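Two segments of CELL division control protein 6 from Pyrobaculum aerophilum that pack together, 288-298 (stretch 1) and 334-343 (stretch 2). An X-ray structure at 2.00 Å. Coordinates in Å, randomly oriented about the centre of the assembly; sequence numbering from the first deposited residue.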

# COMPACT_ATOMS: atom_id res chain seq x y z
N LEU A 288 13.30 -32.12 -9.90
CA LEU A 288 12.17 -32.97 -10.18
C LEU A 288 11.17 -33.14 -9.05
O LEU A 288 9.95 -33.03 -9.22
N HIS A 289 11.57 -33.64 -7.89
CA HIS A 289 10.68 -33.92 -6.79
C HIS A 289 10.03 -32.65 -6.20
O HIS A 289 9.01 -32.80 -5.56
N GLU A 290 10.66 -31.51 -6.27
CA GLU A 290 10.06 -30.23 -5.87
C GLU A 290 8.95 -29.85 -6.84
O GLU A 290 7.92 -29.32 -6.42
N LYS A 291 9.11 -30.09 -8.15
CA LYS A 291 8.05 -30.00 -9.13
C LYS A 291 6.89 -30.93 -8.81
O LYS A 291 5.72 -30.54 -8.82
N LEU A 292 7.15 -32.19 -8.49
CA LEU A 292 6.15 -33.16 -8.15
C LEU A 292 5.44 -32.73 -6.86
O LEU A 292 4.22 -32.88 -6.77
N PHE A 293 6.19 -32.25 -5.89
CA PHE A 293 5.56 -31.78 -4.65
C PHE A 293 4.69 -30.51 -4.95
O PHE A 293 3.60 -30.47 -4.42
N LEU A 294 5.16 -29.61 -5.81
CA LEU A 294 4.32 -28.45 -6.14
C LEU A 294 3.08 -28.90 -6.87
O LEU A 294 1.93 -28.55 -6.50
N LEU A 295 3.25 -29.86 -7.84
CA LEU A 295 2.07 -30.46 -8.45
C LEU A 295 1.14 -31.04 -7.41
O LEU A 295 -0.11 -30.92 -7.50
N ALA A 296 1.67 -31.69 -6.36
CA ALA A 296 0.81 -32.29 -5.37
C ALA A 296 -0.02 -31.19 -4.62
O ALA A 296 -1.10 -31.48 -4.09
N ILE A 297 0.65 -30.14 -4.22
CA ILE A 297 -0.01 -29.03 -3.48
C ILE A 297 -1.11 -28.48 -4.39
O ILE A 297 -2.25 -28.28 -3.98
N VAL A 298 -0.84 -28.21 -5.65
CA VAL A 298 -1.82 -27.85 -6.64
C VAL A 298 -3.00 -28.80 -6.67
O VAL A 298 -4.18 -28.34 -6.68
N GLN A 334 12.78 -34.30 3.44
CA GLN A 334 13.07 -33.75 2.13
C GLN A 334 11.88 -32.88 1.66
O GLN A 334 12.07 -31.82 1.04
N LEU A 335 10.65 -33.32 1.91
CA LEU A 335 9.52 -32.50 1.41
C LEU A 335 9.49 -31.11 2.05
O LEU A 335 9.07 -30.07 1.54
N TRP A 336 9.83 -31.12 3.33
CA TRP A 336 9.99 -29.93 4.16
C TRP A 336 10.95 -28.94 3.61
O TRP A 336 10.65 -27.73 3.52
N SER A 337 12.13 -29.36 3.11
CA SER A 337 13.03 -28.43 2.46
C SER A 337 12.45 -27.98 1.12
O SER A 337 12.79 -26.87 0.75
N TYR A 338 11.78 -28.86 0.38
CA TYR A 338 11.19 -28.36 -0.87
C TYR A 338 10.16 -27.27 -0.53
O TYR A 338 10.09 -26.31 -1.27
N LEU A 339 9.34 -27.51 0.51
CA LEU A 339 8.35 -26.47 0.85
C LEU A 339 9.01 -25.15 1.24
O LEU A 339 8.58 -24.06 0.81
N ASN A 340 10.09 -25.23 2.03
CA ASN A 340 10.88 -24.05 2.34
C ASN A 340 11.35 -23.29 1.12
O ASN A 340 11.36 -22.06 1.12
N ASP A 341 11.87 -24.04 0.12
CA ASP A 341 12.34 -23.39 -1.11
C ASP A 341 11.20 -22.76 -1.89
O ASP A 341 11.28 -21.63 -2.42
N LEU A 342 10.08 -23.46 -2.03
CA LEU A 342 8.93 -22.88 -2.77
C LEU A 342 8.43 -21.63 -2.04
O LEU A 342 8.14 -20.61 -2.70
N ARG A 343 8.44 -21.65 -0.71
CA ARG A 343 8.04 -20.45 0.03
C ARG A 343 9.01 -19.30 -0.20
O ARG A 343 8.64 -18.16 -0.48

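Both stretches are helical, and their axes cross at a signed angle of -78° with a closest approach of 9.8 Å. So steep a crossing confines the contact to a compact patch, which buries 524 Å² summed over both sides. The backbones come nearest where E290 faces Y338, with their CA atoms 5.5 Å apart; E290, F293, Y338 and L342 cover the most surface.

F293 is the central knob of the first helix. Its CA-to-CB bond points toward the second helix, and chi1 of -169° (t) with chi2 of 54° places the ring among L335, Y338, L339 and L342. The evidence is a set of contacts near van der Waals distance: F293 CD1 to L335 CD2 at 4.1 Å, F293 CE2 to L339 CB at 4.0 Å, and F293 CD2 to both Y338 CB and L342 CD1 at 4.1 Å. L335 CB lies over one ring face, whereas L339 CB approaches the edge near the ring plane.

L342 returns the arrangement from the second helix. It also points toward its partner, and its m, t rotamer (chi1 -69°, chi2 170°) sets the side chain among E290, F293, L294 and I297. L342 CD1 lies 4.2 Å from L294 CB and 4.2 Å from I297 CD1, while L342 CD2 comes within 3.4 Å of E290 OE1. One helical turn beyond F293, I297 (m, t) extends the apolar patch, its CD1 standing 4.3 Å from L339 CD1.

E290 has the largest covered area, 105 Å². Its CA-to-CB bond points sideways, but chi1 of -177° (t) and chi2 of 166° (t) extend the chain so that its end comes nearer the second helix. The aliphatic base packs on Y338: E290 CB is 4.1 Å from the ring centroid and 27° off the ring normal, a CH-pi contact over the face. Y338, with chi1 of -67° (m), points toward the first helix and carries its hydroxyl past H289, where Y338 OH is 3.3 Å from H289 CB. The H289 imidazole leads away from this contact, and both its nitrogens are hydrogen-bonded elsewhere in the structure.

At the acidic end of E290, OE1 is modelled 2.4 Å from D341 OD2, too close for the position to bear much weight; whether a proton is shared there remains open. No clear hydrogen bond joins the two stretches, so the securely defined packing is that of the interlocking side chains.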

# COMPACT_ATOMS: atom_id res chain seq x y z
CB LEU A 288 12.59 -34.40 -10.62
CG LEU A 288 11.50 -35.41 -10.92
CD1 LEU A 288 10.57 -34.94 -12.04
CD2 LEU A 288 12.08 -36.79 -11.31
CB HIS A 289 11.41 -34.76 -5.71
CG HIS A 289 11.28 -36.18 -6.21
ND1 HIS A 289 10.22 -36.99 -5.86
CD2 HIS A 289 12.08 -36.91 -7.04
CE1 HIS A 289 10.39 -38.17 -6.44
NE2 HIS A 289 11.50 -38.14 -7.16
CB GLU A 290 11.11 -29.13 -5.79
CG GLU A 290 10.57 -27.77 -5.29
CD GLU A 290 11.67 -26.81 -4.90
OE1 GLU A 290 11.39 -25.60 -4.72
OE2 GLU A 290 12.85 -27.22 -4.76
CB LYS A 291 8.44 -30.33 -10.59
CG LYS A 291 9.43 -29.30 -11.18
CD LYS A 291 9.55 -29.60 -12.66
CE LYS A 291 10.26 -28.59 -13.50
NZ LYS A 291 11.74 -28.63 -13.33
CB LEU A 292 6.81 -34.57 -7.91
CG LEU A 292 7.38 -35.20 -9.23
CD1 LEU A 292 8.22 -36.44 -8.89
CD2 LEU A 292 6.24 -35.57 -10.16
CB PHE A 293 6.66 -31.37 -3.68
CG PHE A 293 6.11 -31.13 -2.29
CD1 PHE A 293 5.36 -32.06 -1.63
CD2 PHE A 293 6.39 -29.90 -1.68
CE1 PHE A 293 4.86 -31.84 -0.36
CE2 PHE A 293 5.89 -29.66 -0.40
CZ PHE A 293 5.14 -30.62 0.25
CB LEU A 294 5.13 -27.44 -6.96
CG LEU A 294 4.32 -26.22 -7.47
CD1 LEU A 294 3.80 -25.41 -6.27
CD2 LEU A 294 5.23 -25.37 -8.34
CB LEU A 295 2.40 -31.58 -9.47
CG LEU A 295 1.25 -32.24 -10.19
CD1 LEU A 295 0.31 -31.18 -10.83
CD2 LEU A 295 1.78 -33.11 -11.34
CB ALA A 296 1.68 -32.97 -4.31
CB ILE A 297 1.04 -27.95 -3.17
CG1 ILE A 297 2.05 -28.45 -2.11
CG2 ILE A 297 0.37 -26.66 -2.67
CD1 ILE A 297 3.26 -27.52 -2.00
CB VAL A 298 -1.23 -27.70 -8.04
CG1 VAL A 298 -2.37 -27.53 -9.07
CG2 VAL A 298 -0.26 -26.54 -8.16
CB GLN A 334 13.28 -34.92 1.15
CG GLN A 334 14.63 -35.60 1.38
CD GLN A 334 15.15 -36.25 0.10
OE1 GLN A 334 15.25 -35.63 -0.97
NE2 GLN A 334 15.48 -37.51 0.21
CB LEU A 335 8.22 -33.28 1.61
CG LEU A 335 8.18 -34.66 0.90
CD1 LEU A 335 6.83 -35.31 1.03
CD2 LEU A 335 8.57 -34.45 -0.55
CB TRP A 336 10.32 -30.46 5.58
CG TRP A 336 9.66 -29.47 6.49
CD1 TRP A 336 8.33 -29.37 6.78
CD2 TRP A 336 10.34 -28.45 7.22
NE1 TRP A 336 8.13 -28.33 7.66
CE2 TRP A 336 9.35 -27.75 7.94
CE3 TRP A 336 11.67 -28.06 7.32
CZ2 TRP A 336 9.66 -26.67 8.77
CZ3 TRP A 336 11.98 -26.99 8.14
CH2 TRP A 336 10.97 -26.31 8.85
CB SER A 337 14.43 -29.02 2.14
OG SER A 337 14.71 -29.85 3.28
CB TYR A 338 10.47 -29.46 -1.63
CG TYR A 338 11.39 -30.57 -2.18
CD1 TYR A 338 10.88 -31.85 -2.24
CD2 TYR A 338 12.67 -30.32 -2.60
CE1 TYR A 338 11.66 -32.90 -2.72
CE2 TYR A 338 13.47 -31.37 -3.09
CZ TYR A 338 12.95 -32.63 -3.14
OH TYR A 338 13.71 -33.69 -3.62
CB LEU A 339 7.46 -26.93 2.01
CG LEU A 339 6.36 -25.88 2.37
CD1 LEU A 339 5.46 -25.64 1.16
CD2 LEU A 339 5.62 -26.44 3.56
CB ASN A 340 12.15 -24.47 3.09
CG ASN A 340 12.00 -23.96 4.50
OD1 ASN A 340 12.22 -22.75 4.64
ND2 ASN A 340 11.65 -24.89 5.37
CB ASP A 341 13.11 -24.45 -1.96
CG ASP A 341 13.70 -23.85 -3.21
OD1 ASP A 341 14.61 -23.00 -3.16
OD2 ASP A 341 13.29 -24.19 -4.34
CB LEU A 342 7.81 -23.93 -2.84
CG LEU A 342 8.07 -25.18 -3.70
CD1 LEU A 342 6.96 -26.21 -3.43
CD2 LEU A 342 8.12 -24.84 -5.21
CB ARG A 343 8.01 -20.75 1.52
CG ARG A 343 7.50 -19.61 2.41
CD ARG A 343 8.00 -19.83 3.85
NE ARG A 343 9.29 -19.16 3.99
CZ ARG A 343 10.52 -19.60 4.10
NH1 ARG A 343 10.84 -20.88 4.10
NH2 ARG A 343 11.51 -18.73 4.22